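Long-range contacts in soluble epoxide hydrolase (Bacillus megaterium, PDB 4INZ), which belongs to the alpha/beta hydrolase superfamily, built on a mostly parallel central beta-sheet packed between helices: residues Q156-Y161 with T258-N263; T144-L149 with K234-L239; V28-I33 with N76-P81. The protein carries 1 engineered substitution. One frame throughout, in Å; residues are numbered along the deposited sequence.

Contact 1 (Q156-Y161 with T258-N263)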
ATOM      1  N   GLN A 156       6.851   9.355  15.668  1.00 31.25           N
ATOM      2  CA  GLN A 156       8.292   9.413  15.470  1.00 32.69           C
ATOM      3  C   GLN A 156       8.946   8.096  15.880  1.00 35.23           C
ATOM      4  O   GLN A 156       9.797   7.562  15.163  1.00 35.36           O
ATOM      5  CB  GLN A 156       8.883  10.590  16.250  1.00 33.14           C
ATOM      6  CG  GLN A 156       8.545  11.935  15.630  1.00 34.74           C
ATOM      7  CD  GLN A 156       8.918  13.103  16.520  1.00 36.91           C
ATOM      8  OE1 GLN A 156       9.439  12.918  17.618  1.00 38.67           O
ATOM      9  NE2 GLN A 156       8.653  14.318  16.047  1.00 36.75           N
ATOM     10  N   LYS A 157       8.537   7.569  17.032  1.00 36.98           N
ATOM     11  CA  LYS A 157       9.040   6.286  17.504  1.00 38.94           C
ATOM     12  C   LYS A 157       8.587   5.162  16.581  1.00 37.15           C
ATOM     13  O   LYS A 157       9.378   4.305  16.194  1.00 39.74           O
ATOM     14  CB  LYS A 157       8.559   6.007  18.931  1.00 44.45           C
ATOM     15  CG  LYS A 157       9.088   4.702  19.519  1.00 49.42           C
ATOM     16  CD  LYS A 157       8.547   4.460  20.928  1.00 54.79           C
ATOM     17  CE  LYS A 157       9.185   3.234  21.581  1.00 57.18           C
ATOM     18  NZ  LYS A 157      10.615   3.453  21.957  1.00 58.49           N
ATOM     19  N   ALA A 158       7.306   5.176  16.235  1.00 33.55           N
ATOM     20  CA  ALA A 158       6.730   4.150  15.376  1.00 34.71           C
ATOM     21  C   ALA A 158       7.448   4.062  14.034  1.00 34.99           C
ATOM     22  O   ALA A 158       7.557   2.982  13.456  1.00 35.70           O
ATOM     23  CB  ALA A 158       5.241   4.418  15.159  1.00 32.91           C
ATOM     24  N   SER A 159       7.938   5.199  13.544  1.00 34.06           N
ATOM     25  CA  SER A 159       8.526   5.267  12.206  1.00 33.10           C
ATOM     26  C   SER A 159      10.049   5.118  12.199  1.00 35.72           C
ATOM     27  O   SER A 159      10.672   5.214  11.143  1.00 36.45           O
ATOM     28  CB  SER A 159       8.136   6.576  11.507  1.00 30.56           C
ATOM     29  OG  SER A 159       6.743   6.625  11.222  1.00 28.95           O
ATOM     30  N   GLU A 160      10.639   4.884  13.369  1.00 37.08           N
ATOM     31  CA  GLU A 160      12.093   4.809  13.498  1.00 39.03           C
ATOM     32  C   GLU A 160      12.693   3.734  12.602  1.00 37.87           C
ATOM     33  O   GLU A 160      13.855   3.822  12.209  1.00 37.65           O
ATOM     34  CB  GLU A 160      12.501   4.551  14.951  1.00 43.76           C
ATOM     35  CG  GLU A 160      12.333   5.749  15.874  1.00 49.23           C
ATOM     36  CD  GLU A 160      12.696   5.430  17.315  1.00 54.91           C
ATOM     37  OE1 GLU A 160      12.658   6.350  18.163  1.00 57.26           O
ATOM     38  OE2 GLU A 160      13.019   4.254  17.600  1.00 56.34           O
ATOM     39  N   TYR A 161      11.899   2.716  12.283  1.00 37.27           N
ATOM     40  CA  TYR A 161      12.384   1.621  11.450  1.00 34.64           C
ATOM     41  C   TYR A 161      12.767   2.114  10.056  1.00 32.84           C
ATOM     42  O   TYR A 161      13.633   1.531   9.405  1.00 35.16           O
ATOM     43  CB  TYR A 161      11.348   0.494  11.361  1.00 36.01           C
ATOM     44  CG  TYR A 161      10.116   0.865  10.575  1.00 37.23           C
ATOM     45  CD1 TYR A 161       9.048   1.508  11.186  1.00 36.94           C
ATOM     46  CD2 TYR A 161      10.020   0.578   9.214  1.00 37.91           C
ATOM     47  CE1 TYR A 161       7.920   1.857  10.467  1.00 37.51           C
ATOM     48  CE2 TYR A 161       8.894   0.924   8.487  1.00 38.90           C
ATOM     49  CZ  TYR A 161       7.850   1.565   9.119  1.00 38.97           C
ATOM     50  OH  TYR A 161       6.729   1.910   8.403  1.00 40.27           O
ATOM     51  N   THR A 258       2.617   0.879  13.423  1.00 28.38           N
ATOM     52  CA  THR A 258       3.421   1.658  12.483  0.59 27.67           C
ATOM     53  C   THR A 258       2.812   3.019  12.148  1.00 26.22           C
ATOM     54  O   THR A 258       3.523   3.981  11.876  1.00 27.81           O
ATOM     55  CB  THR A 258       3.624   0.877  11.175  0.59 29.88           C
ATOM     56  OG1 THR A 258       4.267  -0.371  11.462  0.59 34.02           O
ATOM     57  CG2 THR A 258       4.479   1.674  10.211  0.59 28.86           C
ATOM     58  N   PHE A 259       1.487   3.089  12.143  1.00 26.10           N
ATOM     59  CA  PHE A 259       0.798   4.352  11.873  1.00 25.86           C
ATOM     60  C   PHE A 259      -0.183   4.669  12.998  1.00 25.25           C
ATOM     61  O   PHE A 259      -1.108   3.903  13.265  1.00 27.38           O
ATOM     62  CB  PHE A 259       0.088   4.320  10.512  1.00 27.08           C
ATOM     63  CG  PHE A 259       1.027   4.176   9.350  1.00 26.58           C
ATOM     64  CD1 PHE A 259       1.647   5.287   8.797  1.00 26.97           C
ATOM     65  CD2 PHE A 259       1.304   2.929   8.817  1.00 28.17           C
ATOM     66  CE1 PHE A 259       2.525   5.151   7.733  1.00 27.13           C
ATOM     67  CE2 PHE A 259       2.178   2.790   7.751  1.00 28.12           C
ATOM     68  CZ  PHE A 259       2.795   3.905   7.210  1.00 27.53           C
ATOM     69  N   MET A 260       0.044   5.799  13.659  1.00 25.89           N
ATOM     70  CA  MET A 260      -0.743   6.204  14.819  1.00 25.81           C
ATOM     71  C   MET A 260      -2.110   6.719  14.404  1.00 25.04           C
ATOM     72  O   MET A 260      -2.287   7.181  13.282  1.00 25.21           O
ATOM     73  CB  MET A 260       0.010   7.272  15.618  1.00 26.80           C
ATOM     74  CG  MET A 260       1.348   6.804  16.179  1.00 30.56           C
ATOM     75  SD  MET A 260       1.194   5.451  17.375  1.00 33.80           S
ATOM     76  CE  MET A 260       1.471   4.010  16.341  1.00 32.78           C
ATOM     77  N   PRO A 261      -3.094   6.638  15.310  1.00 26.68           N
ATOM     78  CA  PRO A 261      -4.454   7.066  14.974  1.00 25.47           C
ATOM     79  C   PRO A 261      -4.539   8.534  14.563  1.00 25.33           C
ATOM     80  O   PRO A 261      -5.432   8.887  13.790  1.00 24.34           O
ATOM     81  CB  PRO A 261      -5.224   6.844  16.285  1.00 28.61           C
ATOM     82  CG  PRO A 261      -4.456   5.799  17.002  1.00 30.73           C
ATOM     83  CD  PRO A 261      -3.018   6.040  16.654  1.00 29.04           C
ATOM     84  N   GLU A 262      -3.638   9.377  15.070  1.00 25.71           N
ATOM     85  CA  GLU A 262      -3.703  10.816  14.794  1.00 25.81           C
ATOM     86  C   GLU A 262      -3.492  11.163  13.318  1.00 24.87           C
ATOM     87  O   GLU A 262      -3.748  12.292  12.900  1.00 25.92           O
ATOM     88  CB  GLU A 262      -2.717  11.596  15.668  1.00 27.15           C
ATOM     89  CG  GLU A 262      -3.082  11.635  17.146  1.00 30.08           C
ATOM     90  CD  GLU A 262      -2.709  10.360  17.877  1.00 32.97           C
ATOM     91  OE1 GLU A 262      -1.928   9.557  17.323  1.00 32.89           O
ATOM     92  OE2 GLU A 262      -3.202  10.154  19.006  1.00 37.50           O
ATOM     93  N   ASN A 263      -3.025  10.196  12.530  1.00 23.52           N
ATOM     94  CA  ASN A 263      -2.896  10.407  11.093  1.00 22.42           C
ATOM     95  C   ASN A 263      -4.238  10.773  10.476  1.00 23.13           C
ATOM     96  O   ASN A 263      -4.294  11.373   9.406  1.00 24.01           O
ATOM     97  CB  ASN A 263      -2.319   9.160  10.412  1.00 22.99           C
ATOM     98  CG  ASN A 263      -0.827   9.050  10.595  1.00 24.06           C
ATOM     99  OD1 ASN A 263      -0.063   9.681   9.872  1.00 26.23           O
ATOM    100  ND2 ASN A 263      -0.400   8.260  11.574  1.00 23.93           N
TER
HETATM  101  O   HOH W   1       5.629   4.466  10.023  1.00 32.52           O

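Contact 2 (T144-L149 with K234-L239)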
ATOM      1  N   THR A 144      -1.167  14.736   6.268  1.00 27.47           N
ATOM      2  CA  THR A 144      -1.251  14.464   7.694  1.00 26.66           C
ATOM      3  C   THR A 144      -0.047  13.672   8.194  1.00 26.06           C
ATOM      4  O   THR A 144       0.357  13.822   9.344  1.00 28.79           O
ATOM      5  CB  THR A 144      -2.573  13.763   8.105  1.00 26.24           C
ATOM      6  OG1 THR A 144      -2.640  12.452   7.523  1.00 26.56           O
ATOM      7  CG2 THR A 144      -3.786  14.594   7.677  1.00 26.39           C
ATOM      8  N   PHE A 145       0.537  12.835   7.336  1.00 24.96           N
ATOM      9  CA  PHE A 145       1.682  12.043   7.773  1.00 24.62           C
ATOM     10  C   PHE A 145       2.879  12.915   8.127  1.00 25.94           C
ATOM     11  O   PHE A 145       3.558  12.679   9.128  1.00 25.54           O
ATOM     12  CB  PHE A 145       2.100  11.004   6.733  1.00 26.08           C
ATOM     13  CG  PHE A 145       3.217  10.119   7.199  1.00 27.33           C
ATOM     14  CD1 PHE A 145       3.042   9.287   8.298  1.00 27.27           C
ATOM     15  CD2 PHE A 145       4.441  10.113   6.549  1.00 27.68           C
ATOM     16  CE1 PHE A 145       4.064   8.466   8.734  1.00 27.40           C
ATOM     17  CE2 PHE A 145       5.466   9.292   6.984  1.00 29.73           C
ATOM     18  CZ  PHE A 145       5.278   8.472   8.080  1.00 29.41           C
ATOM     19  N   MET A 146       3.154  13.915   7.296  1.00 26.33           N
ATOM     20  CA  MET A 146       4.240  14.844   7.592  1.00 27.94           C
ATOM     21  C   MET A 146       3.941  15.620   8.875  1.00 28.77           C
ATOM     22  O   MET A 146       4.830  15.860   9.689  1.00 28.44           O
ATOM     23  CB  MET A 146       4.469  15.798   6.424  1.00 28.38           C
ATOM     24  CG  MET A 146       4.910  15.093   5.156  1.00 30.76           C
ATOM     25  SD  MET A 146       6.473  14.194   5.327  1.00 29.72           S
ATOM     26  CE  MET A 146       7.646  15.561   5.429  1.00 30.48           C
ATOM     27  N   ARG A 147       2.681  15.999   9.057  1.00 27.19           N
ATOM     28  CA  ARG A 147       2.279  16.680  10.281  1.00 28.33           C
ATOM     29  C   ARG A 147       2.613  15.838  11.518  1.00 29.34           C
ATOM     30  O   ARG A 147       3.132  16.346  12.509  1.00 29.21           O
ATOM     31  CB  ARG A 147       0.785  16.991  10.243  1.00 28.57           C
ATOM     32  CG  ARG A 147       0.274  17.823  11.411  1.00 29.05           C
ATOM     33  CD  ARG A 147      -1.242  17.821  11.427  1.00 27.99           C
ATOM     34  NE  ARG A 147      -1.765  16.466  11.574  1.00 29.31           N
ATOM     35  CZ  ARG A 147      -3.001  16.095  11.256  1.00 30.57           C
ATOM     36  NH1 ARG A 147      -3.856  16.979  10.755  1.00 32.59           N
ATOM     37  NH2 ARG A 147      -3.381  14.832  11.428  1.00 29.35           N
ATOM     38  N   GLU A 148       2.312  14.546  11.462  1.00 29.77           N
ATOM     39  CA  GLU A 148       2.558  13.674  12.607  1.00 28.30           C
ATOM     40  C   GLU A 148       4.047  13.388  12.816  1.00 28.71           C
ATOM     41  O   GLU A 148       4.513  13.320  13.953  1.00 28.30           O
ATOM     42  CB  GLU A 148       1.752  12.379  12.491  1.00 26.83           C
ATOM     43  CG  GLU A 148       0.252  12.616  12.360  1.00 29.22           C
ATOM     44  CD  GLU A 148      -0.328  13.411  13.532  1.00 31.60           C
ATOM     45  OE1 GLU A 148       0.040  13.127  14.693  1.00 30.76           O
ATOM     46  OE2 GLU A 148      -1.151  14.322  13.289  1.00 32.76           O
ATOM     47  N   LEU A 149       4.794  13.233  11.724  1.00 29.26           N
ATOM     48  CA  LEU A 149       6.243  13.053  11.831  1.00 30.90           C
ATOM     49  C   LEU A 149       6.888  14.249  12.517  1.00 33.07           C
ATOM     50  O   LEU A 149       7.877  14.102  13.238  1.00 34.67           O
ATOM     51  CB  LEU A 149       6.885  12.867  10.455  1.00 31.61           C
ATOM     52  CG  LEU A 149       6.846  11.477   9.829  1.00 33.92           C
ATOM     53  CD1 LEU A 149       7.688  11.462   8.553  1.00 34.03           C
ATOM     54  CD2 LEU A 149       7.346  10.432  10.823  1.00 33.70           C
ATOM     55  N   LYS A 234       5.411  20.063   3.254  1.00 36.12           N
ATOM     56  CA  LYS A 234       3.985  19.915   3.535  1.00 37.15           C
ATOM     57  C   LYS A 234       3.456  18.520   3.202  1.00 36.36           C
ATOM     58  O   LYS A 234       2.521  18.034   3.843  1.00 36.41           O
ATOM     59  CB  LYS A 234       3.168  20.969   2.782  1.00 40.36           C
ATOM     60  CG  LYS A 234       3.328  22.395   3.309  1.00 44.51           C
ATOM     61  CD  LYS A 234       4.064  23.273   2.304  1.00 50.78           C
ATOM     62  CE  LYS A 234       4.108  24.738   2.750  1.00 54.93           C
ATOM     63  NZ  LYS A 234       2.752  25.375   2.776  1.00 57.61           N
ATOM     64  N   SER A 235       4.039  17.876   2.196  1.00 34.49           N
ATOM     65  CA  SER A 235       3.571  16.550   1.804  1.00 33.22           C
ATOM     66  C   SER A 235       4.711  15.539   1.686  1.00 31.43           C
ATOM     67  O   SER A 235       5.844  15.900   1.373  1.00 32.12           O
ATOM     68  CB  SER A 235       2.754  16.618   0.511  1.00 34.13           C
ATOM     69  OG  SER A 235       3.480  17.247  -0.529  1.00 36.82           O
ATOM     70  N   LEU A 236       4.399  14.274   1.951  1.00 28.92           N
ATOM     71  CA  LEU A 236       5.401  13.210   1.934  1.00 27.22           C
ATOM     72  C   LEU A 236       6.138  13.146   0.593  1.00 28.78           C
ATOM     73  O   LEU A 236       7.360  12.974   0.545  1.00 28.50           O
ATOM     74  CB  LEU A 236       4.740  11.869   2.252  1.00 26.27           C
ATOM     75  CG  LEU A 236       5.620  10.619   2.230  1.00 25.75           C
ATOM     76  CD1 LEU A 236       6.775  10.748   3.214  1.00 28.19           C
ATOM     77  CD2 LEU A 236       4.781   9.382   2.539  1.00 25.08           C
ATOM     78  N   PHE A 237       5.376  13.288  -0.487  1.00 31.44           N
ATOM     79  CA  PHE A 237       5.913  13.419  -1.835  1.00 30.98           C
ATOM     80  C   PHE A 237       5.361  14.711  -2.440  1.00 32.61           C
ATOM     81  O   PHE A 237       4.267  15.145  -2.080  1.00 32.10           O
ATOM     82  CB  PHE A 237       5.517  12.208  -2.682  1.00 28.17           C
ATOM     83  CG  PHE A 237       5.905  10.890  -2.065  1.00 27.67           C
ATOM     84  CD1 PHE A 237       7.236  10.527  -1.962  1.00 28.33           C
ATOM     85  CD2 PHE A 237       4.937  10.017  -1.586  1.00 27.84           C
ATOM     86  CE1 PHE A 237       7.600   9.316  -1.388  1.00 27.29           C
ATOM     87  CE2 PHE A 237       5.293   8.798  -1.015  1.00 28.67           C
ATOM     88  CZ  PHE A 237       6.622   8.448  -0.916  1.00 28.22           C
ATOM     89  N   PRO A 238       6.122  15.344  -3.347  1.00 34.22           N
ATOM     90  CA  PRO A 238       5.726  16.663  -3.859  1.00 35.29           C
ATOM     91  C   PRO A 238       4.337  16.678  -4.487  1.00 35.73           C
ATOM     92  O   PRO A 238       4.020  15.824  -5.316  1.00 35.51           O
ATOM     93  CB  PRO A 238       6.795  16.960  -4.917  1.00 36.13           C
ATOM     94  CG  PRO A 238       7.988  16.211  -4.447  1.00 36.17           C
ATOM     95  CD  PRO A 238       7.431  14.925  -3.869  1.00 35.37           C
ATOM     96  N   LEU A 239       3.524  17.651  -4.085  1.00 36.03           N
ATOM     97  CA  LEU A 239       2.183  17.813  -4.627  1.00 35.46           C
ATOM     98  C   LEU A 239       1.865  19.281  -4.875  1.00 38.16           C
ATOM     99  O   LEU A 239       2.261  20.156  -4.107  1.00 38.76           O
ATOM    100  CB  LEU A 239       1.137  17.222  -3.677  1.00 33.18           C
ATOM    101  CG  LEU A 239       1.097  15.696  -3.593  1.00 30.64           C
ATOM    102  CD1 LEU A 239       0.053  15.222  -2.587  1.00 31.95           C
ATOM    103  CD2 LEU A 239       0.816  15.103  -4.963  1.00 32.02           C
TER

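Contact 3 (V28-I33 with N76-P81)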
ATOM      1  N   VAL A  28       9.269  -1.855 -17.373  1.00 40.10           N
ATOM      2  CA  VAL A  28       9.341  -3.062 -16.555  1.00 40.40           C
ATOM      3  C   VAL A  28       8.147  -3.979 -16.807  1.00 39.34           C
ATOM      4  O   VAL A  28       7.102  -3.528 -17.279  1.00 42.22           O
ATOM      5  CB  VAL A  28       9.398  -2.718 -15.047  1.00 40.75           C
ATOM      6  CG1 VAL A  28      10.554  -1.769 -14.765  1.00 42.95           C
ATOM      7  CG2 VAL A  28       8.080  -2.108 -14.581  1.00 39.47           C
ATOM      8  N   ASN A  29       8.312  -5.265 -16.503  1.00 34.51           N
ATOM      9  CA  ASN A  29       7.209  -6.214 -16.548  1.00 33.78           C
ATOM     10  C   ASN A  29       6.661  -6.393 -15.144  1.00 31.62           C
ATOM     11  O   ASN A  29       7.374  -6.870 -14.256  1.00 29.64           O
ATOM     12  CB  ASN A  29       7.674  -7.577 -17.074  1.00 36.54           C
ATOM     13  CG  ASN A  29       8.033  -7.552 -18.545  1.00 43.64           C
ATOM     14  OD1 ASN A  29       7.410  -6.850 -19.342  1.00 45.93           O
ATOM     15  ND2 ASN A  29       9.045  -8.330 -18.916  1.00 45.90           N
ATOM     16  N   LEU A  30       5.404  -6.006 -14.938  1.00 29.14           N
ATOM     17  CA  LEU A  30       4.767  -6.180 -13.638  1.00 26.71           C
ATOM     18  C   LEU A  30       3.795  -7.349 -13.660  1.00 26.35           C
ATOM     19  O   LEU A  30       3.005  -7.495 -14.595  1.00 27.78           O
ATOM     20  CB  LEU A  30       4.022  -4.915 -13.226  1.00 27.90           C
ATOM     21  CG  LEU A  30       4.842  -3.637 -13.094  1.00 26.93           C
ATOM     22  CD1 LEU A  30       3.960  -2.529 -12.570  1.00 27.26           C
ATOM     23  CD2 LEU A  30       6.035  -3.856 -12.177  1.00 26.71           C
ATOM     24  N   HIS A  31       3.862  -8.174 -12.623  1.00 24.93           N
ATOM     25  CA  HIS A  31       2.958  -9.302 -12.458  1.00 24.08           C
ATOM     26  C   HIS A  31       1.693  -8.880 -11.705  1.00 23.94           C
ATOM     27  O   HIS A  31       1.745  -8.016 -10.833  1.00 23.63           O
ATOM     28  CB  HIS A  31       3.672 -10.411 -11.688  1.00 24.28           C
ATOM     29  CG  HIS A  31       2.810 -11.598 -11.388  1.00 25.45           C
ATOM     30  ND1 HIS A  31       2.184 -11.774 -10.171  1.00 25.49           N
ATOM     31  CD2 HIS A  31       2.489 -12.681 -12.136  1.00 28.96           C
ATOM     32  CE1 HIS A  31       1.507 -12.910 -10.186  1.00 26.97           C
ATOM     33  NE2 HIS A  31       1.677 -13.481 -11.366  1.00 28.98           N
ATOM     34  N   TYR A  32       0.550  -9.473 -12.039  1.00 24.29           N
ATOM     35  CA  TYR A  32      -0.686  -9.136 -11.320  1.00 22.04           C
ATOM     36  C   TYR A  32      -1.661 -10.303 -11.283  1.00 23.73           C
ATOM     37  O   TYR A  32      -1.590 -11.206 -12.117  1.00 23.19           O
ATOM     38  CB  TYR A  32      -1.379  -7.908 -11.929  1.00 24.02           C
ATOM     39  CG  TYR A  32      -1.868  -8.089 -13.359  1.00 26.19           C
ATOM     40  CD1 TYR A  32      -1.064  -7.741 -14.433  1.00 29.48           C
ATOM     41  CD2 TYR A  32      -3.136  -8.586 -13.630  1.00 24.63           C
ATOM     42  CE1 TYR A  32      -1.497  -7.889 -15.733  1.00 32.14           C
ATOM     43  CE2 TYR A  32      -3.584  -8.738 -14.942  1.00 29.33           C
ATOM     44  CZ  TYR A  32      -2.758  -8.388 -15.987  1.00 32.08           C
ATOM     45  OH  TYR A  32      -3.178  -8.536 -17.298  1.00 35.55           O
ATOM     46  N   ILE A  33      -2.554 -10.279 -10.296  1.00 21.69           N
ATOM     47  CA  ILE A  33      -3.666 -11.218 -10.205  1.00 23.24           C
ATOM     48  C   ILE A  33      -4.893 -10.542 -10.773  1.00 24.79           C
ATOM     49  O   ILE A  33      -5.145  -9.374 -10.478  1.00 22.91           O
ATOM     50  CB  ILE A  33      -4.022 -11.539  -8.741  1.00 26.26           C
ATOM     51  CG1 ILE A  33      -2.844 -12.140  -7.995  1.00 30.33           C
ATOM     52  CG2 ILE A  33      -5.221 -12.481  -8.678  1.00 30.52           C
ATOM     53  CD1 ILE A  33      -3.179 -12.406  -6.538  1.00 32.62           C
ATOM     54  N   ASN A  76       7.652  -9.989  -5.489  1.00 19.30           N
ATOM     55  CA  ASN A  76       7.168 -11.267  -6.009  1.00 18.76           C
ATOM     56  C   ASN A  76       7.670 -11.509  -7.431  1.00 20.25           C
ATOM     57  O   ASN A  76       8.877 -11.521  -7.669  1.00 21.46           O
ATOM     58  CB  ASN A  76       5.631 -11.314  -5.944  1.00 19.09           C
ATOM     59  CG  ASN A  76       5.067 -12.704  -6.187  1.00 19.32           C
ATOM     60  OD1 ASN A  76       5.704 -13.708  -5.876  1.00 21.51           O
ATOM     61  ND2 ASN A  76       3.867 -12.767  -6.754  1.00 19.70           N
ATOM     62  N   LEU A  77       6.752 -11.683  -8.375  1.00 20.97           N
ATOM     63  CA  LEU A  77       7.137 -12.016  -9.748  1.00 21.13           C
ATOM     64  C   LEU A  77       7.359 -10.798 -10.648  1.00 24.50           C
ATOM     65  O   LEU A  77       7.731 -10.935 -11.816  1.00 26.39           O
ATOM     66  CB  LEU A  77       6.113 -12.970 -10.370  1.00 22.12           C
ATOM     67  CG  LEU A  77       6.070 -14.362  -9.727  1.00 21.91           C
ATOM     68  CD1 LEU A  77       4.825 -15.137 -10.168  1.00 25.25           C
ATOM     69  CD2 LEU A  77       7.343 -15.167 -10.013  1.00 23.49           C
ATOM     70  N   SER A  78       7.140  -9.604 -10.110  1.00 22.37           N
ATOM     71  CA  SER A  78       7.387  -8.400 -10.890  1.00 22.36           C
ATOM     72  C   SER A  78       8.874  -8.180 -11.088  1.00 23.21           C
ATOM     73  O   SER A  78       9.688  -8.623 -10.283  1.00 24.12           O
ATOM     74  CB  SER A  78       6.739  -7.177 -10.230  1.00 20.09           C
ATOM     75  OG  SER A  78       5.335  -7.249 -10.373  1.00 21.49           O
ATOM     76  N   GLU A  79       9.218  -7.488 -12.168  1.00 25.49           N
ATOM     77  CA  GLU A  79      10.600  -7.178 -12.477  1.00 27.97           C
ATOM     78  C   GLU A  79      11.284  -6.456 -11.317  1.00 26.48           C
ATOM     79  O   GLU A  79      10.636  -5.734 -10.549  1.00 24.13           O
ATOM     80  CB  GLU A  79      10.662  -6.338 -13.756  1.00 30.94           C
ATOM     81  CG  GLU A  79      12.059  -6.078 -14.265  1.00 35.67           C
ATOM     82  CD  GLU A  79      12.085  -5.720 -15.741  1.00 39.59           C
ATOM     83  OE1 GLU A  79      11.053  -5.906 -16.424  1.00 38.87           O
ATOM     84  OE2 GLU A  79      13.142  -5.256 -16.217  1.00 41.97           O
ATOM     85  N   LYS A  80      12.592  -6.665 -11.195  1.00 25.18           N
ATOM     86  CA  LYS A  80      13.380  -6.075 -10.121  1.00 27.07           C
ATOM     87  C   LYS A  80      14.543  -5.252 -10.679  1.00 30.84           C
ATOM     88  O   LYS A  80      15.704  -5.682 -10.639  1.00 31.23           O
ATOM     89  CB  LYS A  80      13.881  -7.165  -9.173  1.00 27.06           C
ATOM     90  CG  LYS A  80      12.744  -7.922  -8.471  1.00 27.96           C
ATOM     91  CD  LYS A  80      13.156  -9.330  -8.042  1.00 29.16           C
ATOM     92  CE  LYS A  80      12.734 -10.383  -9.061  1.00 26.77           C
ATOM     93  NZ  LYS A  80      11.257 -10.623  -9.104  1.00 21.90           N
ATOM     94  N   PRO A  81      14.234  -4.059 -11.208  1.00 31.09           N
ATOM     95  CA  PRO A  81      15.277  -3.234 -11.829  1.00 32.68           C
ATOM     96  C   PRO A  81      16.334  -2.807 -10.817  1.00 33.00           C
ATOM     97  O   PRO A  81      16.042  -2.714  -9.622  1.00 31.93           O
ATOM     98  CB  PRO A  81      14.501  -2.016 -12.341  1.00 32.83           C
ATOM     99  CG  PRO A  81      13.259  -1.967 -11.504  1.00 30.79           C
ATOM    100  CD  PRO A  81      12.914  -3.408 -11.250  1.00 31.83           C
TER

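Contact 1 (Q156-Y161 with T258-N263)
The rings of Tyr161 and Phe259 frame a small junction organised by one water. In the plane of the Tyr161 ring, at its edge, lies the carbonyl oxygen of Ala158, while the water sits above one face of Phe259, displaced toward the rim. Thr258 crosses the tyrosine side chain at about a right angle. With CG in the crowded position between the backbone N and the carbonyl carbon (chi1 69°), Tyr161 turns its ring toward Thr258, and OH lies just 2.9 Å from Thr258 CG2, a very tight approach for the conformer described, one of two modelled. The polar link is indirect. The water donates to Ser159 OG at 2.7 Å and to Thr258 O at 2.8 Å. A longer bond joins the same water to Tyr161 OH at 3.2 Å. Ser159 OG is also hydrogen-bonded to Gln155. Beside this bridge, Ala158 CB rests on Thr258 O. It also packs 4.0 Å from Met260 CE, at the tip of a bent chain. Met260 O in turn accepts both N and ND2 of Asn263, the latter bond nearly straight (169°) and on a carbonyl lone pair, which pins the start of the 3-10 turn. The contact is a surface one, where helices 153-158 and 160-164, probably part of the family's cap, meet the loop following sheet strand 248-253, with helix 142-151 touching both segments.

Contact 2 (T144-L149 with K234-L239)
Thr144 opens the segment by turning away from residues 234-239, its OG1 hydrogen-bonded to Asn263 O. Phe145 is the first to engage: with CG anti to the backbone N (chi1 -176°), the ring brings CD2 to Leu236, and both leucine methyls, CD1 and CD2, converge obliquely on this one ring carbon, Phe145 CD2, about 4.1 Å away. Met146 gives the largest share of its segment's contact. Its CG, anti to the carbonyl carbon, lies against the backbone opposite, 3.3 Å from Leu236 N and 3.5 Å from Ser235 C. A bend at chi2 (-61°) brings Met146 SD to 3.7 Å from Leu236 CA. The backbone under this methionine is itself anchored, since Leu236 is hydrogen-bonded through its main chain to Pro142 in the first turn of the helix. Helix 142-151 begins the helical insertion between strands 131-137 and 248-253, consistent with the cap of alpha/beta hydrolases, and residues 234-239 lie on the return path to the sheet. Arg147 and Glu148 take no part in the contact with that loop: Arg147 NE (2.8 Å) and NH2 grip Glu148 OE2 side-on at its anti lone pair, and Thr144 CB lies over one guanidinium face, toward the rim. Arg147 NH2 also binds Asp265 O, and Glu148 OE1 binds Asn152 ND2. Leu149 CG, finally, lies over one face of the Phe145 ring, toward the rim.

Contact 3 (V28-I33 with N76-P81)
Three short hydrogen bonds make the tight part of this contact, and two of them use a side chain as acceptor where a neighbouring strand would offer a carbonyl. Asn29 N donates to Glu79 OE1 at 2.8 Å, reaching it from above the carboxylate plane, and His31 N donates to OG of the buried Ser78, also at 2.8 Å. Between them Glu79 N meets Asn29 O almost along the C=O axis (2.9 Å). The Asn29 and Glu79 bonds are direct although both residues are partly exposed. Ser78 OG is held twice, being bonded to Asp71 O as well. Strand 28-36 of the alpha/beta hydrolase sheet is bordered by strand 20-25 along one edge; residues 76-81 run on along the other, the edge paired with strand 66-70, in a loop that is not a regular strand. Asp71 OD2 binds both His31 ND1 and Asn76 ND2, and this carboxylate probably raises the imidazole's proton affinity. A looser touch lies inside, where Val28 CG1 stands 4.2 Å from Pro81 CG. The solvent side belongs to Leu77. With His31 CG anti to the backbone N (chi1 177°), Leu77 CD1 lies over one ring face, a CH-pi contact 3.9 Å from the centroid, but the leucine is otherwise exposed.

Contacts 1 and 2 are neighbours, their centres about 13 Å apart, and share a framework: helices 142-151 and 153-158 follow one another, and Leu149 O is hydrogen-bonded to Gln156 NE2. Contact 3 stands on the opposite side of the chain's centre, its centre about 29 Å and 28 Å from theirs. Chemistry follows position. Contact 2, mostly buried, joins its segments by apolar packing; contact 1, at the surface, combines a bridging water with a little side-chain packing; contact 3, partly buried beside the sheet, uses direct hydrogen bonds to a strand backbone. Contact 1 joins the helical insertion to a loop after strand 248-253, contact 2 joins the insertion's beginning to its returning end, and contact 3 extends a strand's lateral pairing.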